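Side-chain contacts in probable starch synthase 4, chloroplastic/amyloplastic (Arabidopsis thaliana, PDB 6GNE), which is a plastidial member of the starch synthase family with the two-domain GT-B glycosyltransferase architecture, here carrying ADP and bound glycans: residues 218-223 / 244-249; 205-208 / 213-216; 284-289 / 471-476; 262-267 / 406-411; 131-136 / 161-166. One frame throughout, in Å; residues are numbered along the deposited sequence.

Interaction 1. Residues 218-223 / 244-249; sequences GAIIFS and KGLHST. With GLC (alpha-D-glucopyranose), chain D.
I220 and T249 meet methyl to methyl, CG2 of I220 lying 3.8 Å from CG2 of T249, with the two side chains crossing obliquely. The torsion of T249 decides which branch does the touching: its CG2 stands opposite the backbone N while OG1 is turned in beside it (chi1 -60°), and so T249 presents carbon to the helix. I220 reaches a second partner with its longer arm, where CD1 comes within 4.3 Å of CD1 of L246, and the same leucine also packs on V216 and K217 one turn earlier on helix 215-222. I221 is splayed between two neighbours. Its CG1 passes 4.4 Å from CG2 of T249, a looser touch, whereas its CG2 lies near the glucose, 3.8 Å from O3 of GLC. The contact between the segments is therefore purely apolar and mostly buried.

On the far side of the helix the ring of F222 receives the same sugar obliquely at CD1 and CE1, and GLC O2 makes a weak hydrogen bond of 3.5 Å to I221 O. The helix ends here: S223 OG turns back to A219 O over 2.6 Å, in the carbonyl plane on a lone pair, and K256 NZ bonds to S223 O and more weakly to the I220 and I221 carbonyls. I221 and F222 join W157, D158 and N224 in a separate glycan pocket of the N-terminal domain of the GT-B fold, where an aromatic ring and the C-terminal end of a helix lie against one sugar.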
# COMPACT_ATOMS: atom_id res chain seq x y z
N GLY A 218 -13.38 -11.14 -11.67
CA GLY A 218 -12.72 -11.72 -12.84
C GLY A 218 -11.28 -12.10 -12.60
O GLY A 218 -10.83 -13.11 -13.11
N ALA A 219 -10.54 -11.30 -11.83
CA ALA A 219 -9.15 -11.64 -11.53
C ALA A 219 -9.03 -12.79 -10.57
O ALA A 219 -8.08 -13.56 -10.67
CB ALA A 219 -8.41 -10.44 -11.02
N ILE A 220 -9.98 -12.94 -9.65
CA ILE A 220 -9.95 -14.10 -8.75
C ILE A 220 -10.14 -15.37 -9.58
O ILE A 220 -9.47 -16.36 -9.38
CB ILE A 220 -10.97 -14.01 -7.62
CG1 ILE A 220 -10.60 -12.89 -6.63
CG2 ILE A 220 -11.12 -15.35 -6.88
CD1 ILE A 220 -11.79 -12.31 -5.87
N ILE A 221 -11.06 -15.32 -10.52
CA ILE A 221 -11.41 -16.49 -11.33
C ILE A 221 -10.33 -16.86 -12.33
O ILE A 221 -9.90 -17.99 -12.41
CB ILE A 221 -12.79 -16.27 -11.99
CG1 ILE A 221 -13.86 -16.25 -10.86
CG2 ILE A 221 -13.12 -17.38 -13.00
CD1 ILE A 221 -15.16 -15.66 -11.28
N PHE A 222 -9.86 -15.89 -13.08
CA PHE A 222 -8.91 -16.13 -14.18
C PHE A 222 -7.43 -16.23 -13.80
O PHE A 222 -6.62 -16.54 -14.65
CB PHE A 222 -9.12 -15.06 -15.28
CG PHE A 222 -10.36 -15.28 -16.07
CD1 PHE A 222 -10.32 -16.03 -17.22
CD2 PHE A 222 -11.60 -14.77 -15.66
CE1 PHE A 222 -11.46 -16.26 -17.98
CE2 PHE A 222 -12.75 -15.03 -16.39
CZ PHE A 222 -12.67 -15.77 -17.56
N SER A 223 -7.05 -15.97 -12.56
CA SER A 223 -5.64 -15.98 -12.19
C SER A 223 -5.27 -17.34 -11.67
O SER A 223 -6.09 -18.00 -11.10
CB SER A 223 -5.37 -14.91 -11.15
OG SER A 223 -5.71 -13.63 -11.66
N LYS A 244 -17.32 -8.29 1.59
CA LYS A 244 -17.89 -7.21 0.75
C LYS A 244 -18.54 -7.74 -0.53
O LYS A 244 -18.33 -7.20 -1.61
CB LYS A 244 -16.82 -6.14 0.46
CG LYS A 244 -15.78 -5.98 1.59
CD LYS A 244 -15.29 -4.57 1.75
CE LYS A 244 -16.31 -3.68 2.47
NZ LYS A 244 -15.64 -2.45 3.04
N GLY A 245 -19.31 -8.82 -0.38
CA GLY A 245 -19.93 -9.52 -1.51
C GLY A 245 -19.13 -10.66 -2.13
O GLY A 245 -19.73 -11.59 -2.71
N LEU A 246 -17.79 -10.60 -2.02
CA LEU A 246 -16.90 -11.55 -2.70
C LEU A 246 -16.55 -12.80 -1.89
O LEU A 246 -15.90 -13.71 -2.41
CB LEU A 246 -15.59 -10.85 -3.11
CG LEU A 246 -15.71 -9.89 -4.27
CD1 LEU A 246 -14.36 -9.16 -4.48
CD2 LEU A 246 -16.16 -10.61 -5.54
N HIS A 247 -16.97 -12.85 -0.62
CA HIS A 247 -16.66 -13.99 0.24
C HIS A 247 -16.96 -15.37 -0.39
O HIS A 247 -16.12 -16.27 -0.28
CB HIS A 247 -17.32 -13.82 1.62
CG HIS A 247 -18.78 -14.11 1.66
ND1 HIS A 247 -19.73 -13.23 1.17
CD2 HIS A 247 -19.47 -15.18 2.14
CE1 HIS A 247 -20.94 -13.75 1.35
NE2 HIS A 247 -20.80 -14.92 1.94
N SER A 248 -18.10 -15.50 -1.07
CA SER A 248 -18.52 -16.76 -1.72
C SER A 248 -17.56 -17.22 -2.81
O SER A 248 -17.26 -18.42 -2.93
CB SER A 248 -19.93 -16.63 -2.36
OG SER A 248 -20.91 -16.15 -1.46
N THR A 249 -17.10 -16.27 -3.62
CA THR A 249 -16.15 -16.53 -4.68
C THR A 249 -14.78 -16.96 -4.11
O THR A 249 -14.14 -17.89 -4.64
CB THR A 249 -15.99 -15.28 -5.56
OG1 THR A 249 -17.26 -14.95 -6.14
CG2 THR A 249 -14.95 -15.50 -6.67
C1 GLC D . -9.30 -19.43 -17.17
C2 GLC D . -9.95 -19.63 -15.79
C3 GLC D . -11.24 -20.45 -15.89
C4 GLC D . -12.13 -19.75 -16.92
C5 GLC D . -11.41 -19.83 -18.28
C6 GLC D . -12.22 -19.36 -19.48
O2 GLC D . -9.06 -20.26 -14.88
O3 GLC D . -11.90 -20.57 -14.63
O4 GLC D . -13.48 -20.26 -16.93
O5 GLC D . -10.23 -19.03 -18.17
O6 GLC D . -11.38 -18.89 -20.55

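Interaction 2. Residues 205-208 / 213-216; sequences QDHS and VNPV
V213 pairs with Q205 in a single antiparallel bridge, and the next residue, N214, is the N-cap of helix 215-222; a single bridge thus leads straight into a capped helix. The CA atoms of V213 and Q205 are 4.4 Å apart, as a non-hydrogen-bonded pair, flanked by the backbone bonds of D206 with R212 and of N214 with M204. Both side chains of this pair leave in directions away from the opposing segment, so it is backbone that meets backbone here. On its other side V213 is bonded to A183, which sets strand 212-213 beside strand 183-184.

N214 carries the polar side of the contact. With CG opposite the backbone N (chi1 -173°), its amide is delivered to the carboxylate of D206, where ND2 donates to OD1 over 2.9 Å. The bond is almost straight, 172° at the hydrogen; it meets OD1 nearly end-on and lies within 5° of the amide plane. ND2 also bonds to Q180 OE1, and OD1 of N214 accepts from K217 N at the start of the helix. With both ends of the amide engaged, its rotation is fixed. The same Q180 oxygen receives H207 NE2, linking the histidine to N214 through a common partner.

P215 then opens the first turn, packing on A150 and F151, and V216 follows against W147. D206 OD1 also sits 3.2 Å above the plane of the H207 ring, offset toward its rim, while ND1 of that ring is hydrogen-bonded to S208 OG at 2.8 Å.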
# COMPACT_ATOMS: atom_id res chain seq x y z
N GLN A 205 -19.88 -11.22 -13.67
CA GLN A 205 -21.09 -10.52 -13.21
C GLN A 205 -20.96 -10.19 -11.72
O GLN A 205 -20.61 -11.07 -10.95
CB GLN A 205 -22.33 -11.39 -13.41
CG GLN A 205 -23.65 -10.72 -13.06
CD GLN A 205 -24.85 -11.55 -13.46
OE1 GLN A 205 -25.20 -12.55 -12.80
NE2 GLN A 205 -25.50 -11.15 -14.55
N ASP A 206 -21.26 -8.95 -11.32
CA ASP A 206 -21.22 -8.58 -9.91
C ASP A 206 -22.08 -9.55 -9.05
O ASP A 206 -22.89 -10.35 -9.55
CB ASP A 206 -21.52 -7.08 -9.70
CG ASP A 206 -21.15 -6.60 -8.29
OD1 ASP A 206 -20.09 -7.02 -7.78
OD2 ASP A 206 -21.98 -5.91 -7.67
N HIS A 207 -21.78 -9.57 -7.77
CA HIS A 207 -22.45 -10.43 -6.81
C HIS A 207 -23.82 -9.91 -6.45
O HIS A 207 -24.69 -10.71 -6.14
CB HIS A 207 -21.54 -10.60 -5.56
CG HIS A 207 -20.87 -9.34 -5.10
ND1 HIS A 207 -21.54 -8.34 -4.42
CD2 HIS A 207 -19.58 -8.91 -5.23
CE1 HIS A 207 -20.70 -7.35 -4.16
NE2 HIS A 207 -19.50 -7.67 -4.63
N SER A 208 -23.99 -8.57 -6.56
CA SER A 208 -25.19 -7.81 -6.14
C SER A 208 -26.04 -7.18 -7.25
O SER A 208 -27.05 -6.53 -6.94
CB SER A 208 -24.79 -6.71 -5.14
OG SER A 208 -24.11 -7.26 -4.04
N VAL A 213 -20.62 -5.59 -13.92
CA VAL A 213 -19.49 -6.53 -13.89
C VAL A 213 -18.46 -6.17 -12.83
O VAL A 213 -18.39 -5.03 -12.40
CB VAL A 213 -18.80 -6.67 -15.25
CG1 VAL A 213 -19.70 -7.42 -16.21
CG2 VAL A 213 -18.38 -5.31 -15.81
N ASN A 214 -17.65 -7.15 -12.42
CA ASN A 214 -16.76 -7.00 -11.28
C ASN A 214 -15.33 -7.41 -11.66
O ASN A 214 -15.03 -8.61 -11.75
CB ASN A 214 -17.27 -7.83 -10.11
CG ASN A 214 -16.48 -7.59 -8.83
OD1 ASN A 214 -15.25 -7.63 -8.84
ND2 ASN A 214 -17.18 -7.35 -7.74
N PRO A 215 -14.43 -6.42 -11.88
CA PRO A 215 -13.05 -6.71 -12.29
C PRO A 215 -12.27 -7.58 -11.32
O PRO A 215 -11.58 -8.49 -11.75
CB PRO A 215 -12.44 -5.33 -12.41
CG PRO A 215 -13.57 -4.48 -12.85
CD PRO A 215 -14.77 -5.00 -12.12
N VAL A 216 -12.38 -7.30 -10.04
CA VAL A 216 -11.67 -8.08 -9.04
C VAL A 216 -12.19 -9.52 -9.03
O VAL A 216 -11.40 -10.44 -8.89
CB VAL A 216 -11.75 -7.43 -7.64
CG1 VAL A 216 -11.17 -8.33 -6.55
CG2 VAL A 216 -11.01 -6.10 -7.65

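Interaction 3. Residues 284-289 / 471-476; sequences KDLQGK and RLVEKV
The apolar part of this contact rests on L286, whose forked end straddles one methyl of V473: CD2 is 3.9 Å and CD1 4.0 Å from V473 CG1. That methyl projects opposite its own backbone N (chi1 173°) and sits about equally far from the two leucine branches. L286 CD1 further touches the aliphatic stem of E474, 4.2 Å from CG, so the glutamate contributes its carbon chain at the border of the contact. M470 and M477 are also touched by the leucine, and together with V473 and E474 they form one face of helix 466-477 at the i, i+3, i+4 and i+7 positions.

This face belongs to the C-terminal domain of the GT-B fold, built on a parallel six-stranded sheet of strand order 3-2-1-4-5-6; helix 287-300 leads into its strand 311-317.

No hydrogen bond links the two segments, and the polar groups look elsewhere. K289 N bonds to L286 O at 2.8 Å. The K289 side chain runs out straight as far as CE and bends at chi4, and its ammonium is gripped by three backbone carbonyls, A385 O, S387 O and Y409 O. On helix 466-477, K475 NZ similarly bonds to T435 O and Q438 O.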
# COMPACT_ATOMS: atom_id res chain seq x y z
N LYS A 284 21.28 0.13 17.91
CA LYS A 284 22.37 0.17 18.89
C LYS A 284 22.74 1.57 19.36
O LYS A 284 23.62 1.70 20.22
CB LYS A 284 23.64 -0.49 18.35
CG LYS A 284 23.55 -1.63 17.35
CD LYS A 284 23.62 -3.01 18.00
CE LYS A 284 22.24 -3.48 18.45
NZ LYS A 284 22.27 -4.86 19.00
N ASP A 285 22.09 2.62 18.87
CA ASP A 285 22.49 4.01 19.18
C ASP A 285 21.34 4.98 18.87
O ASP A 285 21.18 5.41 17.73
CB ASP A 285 23.78 4.35 18.40
CG ASP A 285 24.23 5.81 18.54
OD1 ASP A 285 23.90 6.51 19.52
OD2 ASP A 285 24.93 6.26 17.62
N LEU A 286 20.54 5.30 19.88
CA LEU A 286 19.34 6.11 19.73
C LEU A 286 19.54 7.62 19.89
O LEU A 286 18.59 8.40 19.80
CB LEU A 286 18.32 5.63 20.76
CG LEU A 286 17.99 4.15 20.72
CD1 LEU A 286 17.18 3.77 21.96
CD2 LEU A 286 17.27 3.84 19.43
N GLN A 287 20.75 8.03 20.20
CA GLN A 287 21.19 9.43 20.16
C GLN A 287 20.44 10.24 19.09
O GLN A 287 19.71 11.19 19.41
CB GLN A 287 22.71 9.45 19.87
CG GLN A 287 23.37 10.80 19.87
CD GLN A 287 24.43 10.83 20.94
OE1 GLN A 287 24.12 10.79 22.14
NE2 GLN A 287 25.71 10.85 20.52
N GLY A 288 20.61 9.83 17.84
CA GLY A 288 20.01 10.49 16.70
C GLY A 288 18.49 10.53 16.67
O GLY A 288 17.92 11.39 15.98
N LYS A 289 17.82 9.62 17.38
CA LYS A 289 16.36 9.68 17.53
C LYS A 289 15.95 10.89 18.37
O LYS A 289 15.16 11.69 17.89
CB LYS A 289 15.76 8.41 18.14
CG LYS A 289 14.25 8.31 17.96
CD LYS A 289 13.72 7.01 18.49
CE LYS A 289 12.20 6.97 18.46
NZ LYS A 289 11.56 7.24 17.13
N ARG A 471 14.60 -0.25 26.18
CA ARG A 471 14.72 -1.64 25.75
C ARG A 471 13.66 -2.03 24.76
O ARG A 471 13.94 -2.79 23.84
CB ARG A 471 14.67 -2.60 26.94
CG ARG A 471 15.99 -2.81 27.63
CD ARG A 471 15.87 -3.98 28.58
NE ARG A 471 16.58 -3.69 29.82
CZ ARG A 471 16.83 -4.60 30.77
NH1 ARG A 471 16.43 -5.87 30.63
NH2 ARG A 471 17.52 -4.22 31.86
N LEU A 472 12.44 -1.55 24.99
CA LEU A 472 11.33 -1.81 24.09
C LEU A 472 11.61 -1.20 22.71
O LEU A 472 11.37 -1.88 21.68
CB LEU A 472 10.01 -1.26 24.68
CG LEU A 472 8.76 -1.49 23.83
CD1 LEU A 472 8.51 -2.97 23.52
CD2 LEU A 472 7.55 -0.92 24.56
N VAL A 473 12.15 0.03 22.68
CA VAL A 473 12.57 0.69 21.44
C VAL A 473 13.65 -0.14 20.73
O VAL A 473 13.50 -0.45 19.54
CB VAL A 473 13.09 2.12 21.69
CG1 VAL A 473 13.66 2.72 20.41
CG2 VAL A 473 11.99 3.04 22.19
N GLU A 474 14.70 -0.50 21.46
CA GLU A 474 15.78 -1.35 20.91
C GLU A 474 15.28 -2.66 20.29
O GLU A 474 15.67 -3.06 19.17
CB GLU A 474 16.81 -1.65 22.00
CG GLU A 474 17.64 -0.41 22.28
CD GLU A 474 18.44 -0.45 23.55
OE1 GLU A 474 19.30 0.45 23.72
OE2 GLU A 474 18.19 -1.37 24.37
N LYS A 475 14.37 -3.30 21.01
CA LYS A 475 13.86 -4.59 20.60
C LYS A 475 13.07 -4.50 19.31
O LYS A 475 13.23 -5.32 18.42
CB LYS A 475 12.98 -5.16 21.72
CG LYS A 475 12.36 -6.50 21.39
CD LYS A 475 11.45 -6.91 22.51
CE LYS A 475 10.44 -7.93 22.03
NZ LYS A 475 9.39 -8.00 23.06
N VAL A 476 12.20 -3.50 19.26
CA VAL A 476 11.30 -3.27 18.14
C VAL A 476 12.08 -2.87 16.88
O VAL A 476 11.76 -3.28 15.76
CB VAL A 476 10.28 -2.19 18.61
CG1 VAL A 476 9.63 -1.44 17.51
CG2 VAL A 476 9.21 -2.85 19.45

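Interaction 4. Residues 262-267 / 406-411; sequences NGIDTD and AMRYGS. With AC1 (4,6-dideoxy-4-{[(1S,4R,5S,6S)-4,5,6-trihydroxy-3-(hydroxymethyl)cyclohex-2-en-1-yl]amino}-alpha-D-glucopyranose), chain C.
T266 and R408 come closest along the backbone, their CA atoms 8.1 Å apart where the irregular 262-267 loop passes the end of helix 402-408. R408 spans that gap. Its CG is set opposite the backbone N and the chain then bends at chi2 (67°), carrying the guanidinium across the T266 side chain at about a right angle. NH2 donates to T266 O over 2.8 Å, in the carbonyl plane on a lone pair, the oxygen lying 15° out of the guanidinium plane. Since NE bonds to W269 O as well, one arginine holds two carbonyls of the loop. T266 CG2 packs 3.9 Å from NE of R408, and I264 CD1 lies 4.2 Å from R408 CB, closing over the base of the arginine.

The helix that supplies R408 finishes in a Schellman motif with G410 as its C-prime residue, S411 N reaching A406 O at 2.8 Å. The loop has an Asx turn of its own: D265 OD1 accepts from D267 N, at 3.0 Å, and from S268 N. D265 OD2 makes a salt bridge with K37 on the N-terminal domain, whereas I264 is backbone-bonded to F481, so the loop lies where the two domains of the GT-B fold join. At its other end N262 OD1 accepts from O6B of AC1 over 2.7 Å, placing this linker at the wall of the interdomain glycan pocket.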
# COMPACT_ATOMS: atom_id res chain seq x y z
N ASN A 262 2.64 -8.20 3.93
CA ASN A 262 3.61 -7.33 3.26
C ASN A 262 4.87 -7.15 4.15
O ASN A 262 4.78 -7.11 5.39
CB ASN A 262 3.04 -5.93 3.00
CG ASN A 262 1.93 -5.90 1.98
OD1 ASN A 262 1.10 -4.97 2.02
ND2 ASN A 262 1.92 -6.83 1.03
N GLY A 263 6.04 -7.09 3.53
CA GLY A 263 7.19 -6.43 4.13
C GLY A 263 7.23 -4.95 3.76
O GLY A 263 6.31 -4.40 3.14
N ILE A 264 8.30 -4.29 4.19
CA ILE A 264 8.67 -2.94 3.75
C ILE A 264 10.10 -2.99 3.23
O ILE A 264 10.91 -3.88 3.62
CB ILE A 264 8.56 -1.87 4.87
CG1 ILE A 264 9.48 -2.16 6.05
CG2 ILE A 264 7.12 -1.78 5.37
CD1 ILE A 264 9.54 -1.04 7.06
N ASP A 265 10.41 -2.03 2.38
CA ASP A 265 11.73 -1.89 1.82
C ASP A 265 12.66 -1.36 2.90
O ASP A 265 12.75 -0.17 3.08
CB ASP A 265 11.69 -0.96 0.61
CG ASP A 265 13.00 -0.91 -0.12
OD1 ASP A 265 14.07 -1.09 0.50
OD2 ASP A 265 12.98 -0.64 -1.34
N THR A 266 13.35 -2.25 3.60
CA THR A 266 14.24 -1.85 4.67
C THR A 266 15.58 -1.21 4.24
O THR A 266 16.39 -0.88 5.09
CB THR A 266 14.51 -3.00 5.66
OG1 THR A 266 14.95 -4.14 4.95
CG2 THR A 266 13.26 -3.34 6.42
N ASP A 267 15.82 -1.04 2.94
CA ASP A 267 16.92 -0.21 2.43
C ASP A 267 16.50 1.25 2.32
O ASP A 267 17.20 2.12 2.80
CB ASP A 267 17.47 -0.74 1.10
CG ASP A 267 18.17 -2.08 1.25
OD1 ASP A 267 18.84 -2.29 2.27
OD2 ASP A 267 18.06 -2.93 0.34
N ALA A 406 7.08 2.71 11.39
CA ALA A 406 7.25 3.29 12.72
C ALA A 406 8.19 2.44 13.59
O ALA A 406 9.15 2.97 14.16
CB ALA A 406 5.91 3.47 13.40
N MET A 407 7.94 1.14 13.68
CA MET A 407 8.79 0.28 14.50
C MET A 407 10.24 0.21 14.00
O MET A 407 11.19 0.15 14.78
CB MET A 407 8.20 -1.12 14.57
CG MET A 407 6.97 -1.18 15.45
SD MET A 407 6.39 -2.83 15.77
CE MET A 407 5.58 -3.22 14.22
N ARG A 408 10.41 0.26 12.68
CA ARG A 408 11.72 0.31 12.08
C ARG A 408 12.48 1.56 12.54
O ARG A 408 13.69 1.49 12.73
CB ARG A 408 11.58 0.27 10.55
CG ARG A 408 12.84 0.45 9.71
CD ARG A 408 13.79 -0.71 9.89
NE ARG A 408 14.79 -0.71 8.83
CZ ARG A 408 16.03 -1.20 8.93
NH1 ARG A 408 16.46 -1.75 10.04
NH2 ARG A 408 16.84 -1.16 7.86
N TYR A 409 11.77 2.67 12.74
CA TYR A 409 12.33 3.94 13.21
C TYR A 409 12.18 4.12 14.74
O TYR A 409 12.36 5.22 15.26
CB TYR A 409 11.68 5.12 12.44
CG TYR A 409 12.21 5.27 11.04
CD1 TYR A 409 11.94 4.33 10.07
CD2 TYR A 409 13.00 6.36 10.67
CE1 TYR A 409 12.44 4.46 8.77
CE2 TYR A 409 13.52 6.49 9.37
CZ TYR A 409 13.23 5.54 8.44
OH TYR A 409 13.71 5.63 7.17
N GLY A 410 11.88 3.04 15.44
CA GLY A 410 11.81 3.04 16.89
C GLY A 410 10.56 3.63 17.53
O GLY A 410 10.54 3.76 18.77
N SER A 411 9.56 4.02 16.73
CA SER A 411 8.32 4.59 17.26
C SER A 411 7.36 3.44 17.55
O SER A 411 7.11 2.60 16.68
CB SER A 411 7.73 5.59 16.26
OG SER A 411 6.59 6.28 16.76
C1 AC1 C . -5.60 2.28 -3.74
O2 AC1 C . -6.39 0.09 -4.45
C2 AC1 C . -5.45 0.76 -3.59
C4A AC1 C . -2.36 -2.12 2.44
C3 AC1 C . -5.58 0.32 -2.12
O3 AC1 C . -5.36 -1.09 -2.08
C4 AC1 C . -4.58 1.10 -1.26
N4A AC1 C . -4.56 0.70 0.16
C5 AC1 C . -4.91 2.58 -1.45
O5 AC1 C . -4.73 2.94 -2.82
C6 AC1 C . -4.00 3.51 -0.67
C1B AC1 C . -4.20 -0.64 0.65
C2B AC1 C . -4.55 -0.88 2.14
O2B AC1 C . -5.37 0.15 2.72
C3B AC1 C . -3.34 -1.12 3.04
O3B AC1 C . -3.83 -1.74 4.23
O4 AC1 C . -1.22 -2.22 3.30
C5B AC1 C . -1.97 -1.75 1.04
C7B AC1 C . -2.79 -1.03 0.26
C6B AC1 C . -0.67 -2.25 0.47
O6B AC1 C . -0.66 -3.68 0.39

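Interaction 5. Residues 131-136 / 161-166; sequences LLLQSG and APKGLD
L132 offers its CB to L165, whose CD1 is 4.0 Å away, and also packs on I49 of strand 45-51. L133 follows with the larger share of the contact. L165 CD1 tucks in against the helix backbone here, 4.0 Å from L133 N, while the end of the L133 side chain reaches the loop. Its CG projects opposite the backbone N (chi1 176°), which brings CD1 to within 3.8 Å of K163 O and CD2 to within 4.0 Å of K163 CD. The leucine and the lysine stem cross at about a right angle; beyond CD the lysine bends at chi4 and its ammonium leads away.

The helix ends in a Schellman motif with G136 as its C-prime residue, G136 N bonding to L133 O at 2.9 Å and K137 N to L132 O. The helix end and the loop lead toward neighbouring parallel strands, 141-145 and 169-174, of the Rossmann-like N-terminal domain, and Y156 and Y160 of helix 152-160 cover L165. With no hydrogen bond across it, the contact rests mainly on aliphatic packing, with L133 CD1 also against the K163 carbonyl; K163 lends its methylenes and leaves its charge toward solvent.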
# COMPACT_ATOMS: atom_id res chain seq x y z
N LEU A 131 2.08 -4.25 -25.28
CA LEU A 131 3.51 -3.98 -25.22
C LEU A 131 4.31 -5.27 -25.07
O LEU A 131 5.33 -5.43 -25.74
CB LEU A 131 3.86 -2.99 -24.09
CG LEU A 131 5.30 -2.88 -23.57
CD1 LEU A 131 6.27 -2.36 -24.64
CD2 LEU A 131 5.33 -2.01 -22.33
N LEU A 132 3.86 -6.18 -24.21
CA LEU A 132 4.55 -7.48 -24.05
C LEU A 132 4.59 -8.32 -25.35
O LEU A 132 5.67 -8.79 -25.77
CB LEU A 132 3.93 -8.28 -22.90
CG LEU A 132 4.18 -7.73 -21.49
CD1 LEU A 132 3.46 -8.57 -20.46
CD2 LEU A 132 5.67 -7.63 -21.17
N LEU A 133 3.41 -8.48 -25.96
CA LEU A 133 3.27 -9.22 -27.20
C LEU A 133 4.22 -8.63 -28.24
O LEU A 133 5.10 -9.32 -28.74
CB LEU A 133 1.82 -9.16 -27.70
CG LEU A 133 1.48 -9.80 -29.06
CD1 LEU A 133 1.64 -11.33 -29.05
CD2 LEU A 133 0.08 -9.41 -29.52
N GLN A 134 4.08 -7.34 -28.50
CA GLN A 134 4.82 -6.67 -29.58
C GLN A 134 6.34 -6.60 -29.41
O GLN A 134 7.02 -6.40 -30.40
CB GLN A 134 4.23 -5.28 -29.90
CG GLN A 134 2.92 -5.38 -30.69
CD GLN A 134 2.35 -4.04 -31.14
OE1 GLN A 134 3.08 -3.10 -31.51
NE2 GLN A 134 1.01 -3.94 -31.10
N SER A 135 6.87 -6.79 -28.21
CA SER A 135 8.32 -6.91 -28.00
C SER A 135 8.80 -8.35 -27.94
O SER A 135 9.95 -8.61 -27.59
CB SER A 135 8.75 -6.20 -26.71
OG SER A 135 7.65 -5.88 -25.89
N GLY A 136 7.92 -9.30 -28.25
CA GLY A 136 8.26 -10.71 -28.12
C GLY A 136 8.69 -11.17 -26.73
O GLY A 136 9.44 -12.10 -26.60
N ALA A 161 -2.87 -15.45 -24.79
CA ALA A 161 -2.45 -16.87 -24.84
C ALA A 161 -2.66 -17.52 -26.20
O ALA A 161 -1.78 -18.26 -26.62
CB ALA A 161 -3.09 -17.69 -23.73
N PRO A 162 -3.81 -17.24 -26.91
CA PRO A 162 -4.02 -17.73 -28.29
C PRO A 162 -3.45 -16.84 -29.44
O PRO A 162 -3.85 -17.00 -30.60
CB PRO A 162 -5.56 -17.85 -28.38
CG PRO A 162 -6.10 -16.87 -27.41
CD PRO A 162 -5.00 -16.50 -26.42
N LYS A 163 -2.60 -15.87 -29.12
CA LYS A 163 -1.93 -15.01 -30.11
C LYS A 163 -0.40 -15.21 -30.13
O LYS A 163 0.31 -14.47 -30.82
CB LYS A 163 -2.24 -13.52 -29.80
CG LYS A 163 -3.32 -12.89 -30.67
CD LYS A 163 -3.29 -11.36 -30.51
CE LYS A 163 -4.10 -10.64 -31.58
NZ LYS A 163 -5.53 -10.55 -31.17
N GLY A 164 0.10 -16.20 -29.38
CA GLY A 164 1.56 -16.38 -29.18
C GLY A 164 2.08 -16.12 -27.78
O GLY A 164 3.12 -16.66 -27.42
N LEU A 165 1.38 -15.30 -26.98
CA LEU A 165 1.76 -15.01 -25.56
C LEU A 165 1.03 -16.01 -24.58
O LEU A 165 0.01 -15.66 -23.97
CB LEU A 165 1.47 -13.51 -25.22
CG LEU A 165 2.37 -12.54 -24.40
CD1 LEU A 165 1.55 -11.36 -23.87
CD2 LEU A 165 3.15 -13.20 -23.27
N ASP A 166 1.56 -17.23 -24.45
CA ASP A 166 1.00 -18.31 -23.60
C ASP A 166 2.06 -18.92 -22.61
O ASP A 166 1.85 -19.99 -22.02
CB ASP A 166 0.36 -19.40 -24.48
CG ASP A 166 1.29 -19.88 -25.62
OD1 ASP A 166 1.31 -19.24 -26.70
OD2 ASP A 166 2.00 -20.89 -25.44

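Overall arrangement
Interactions 1, 2 and 5 belong to the N-terminal domain, interaction 3 to the C-terminal one, and interaction 4 lies where the two meet. Interactions 1 and 2 share helix 215-222, one near its end and one at its start, and touch through L246 with H207 and V216. Interactions 3 and 4 also touch, V476 of the former packing on M407 of the latter. About 44 Å separates the centres of interactions 1 and 3, on opposite sides of the chain's centre. The mostly buried contact 1 and the more peripheral 3 and 5 are apolar, the last two edged by the carbon stems of E474 and K163. Interactions 2 and 4, in contrast, pin irregular chain with directional bonds from an amide and a guanidinium.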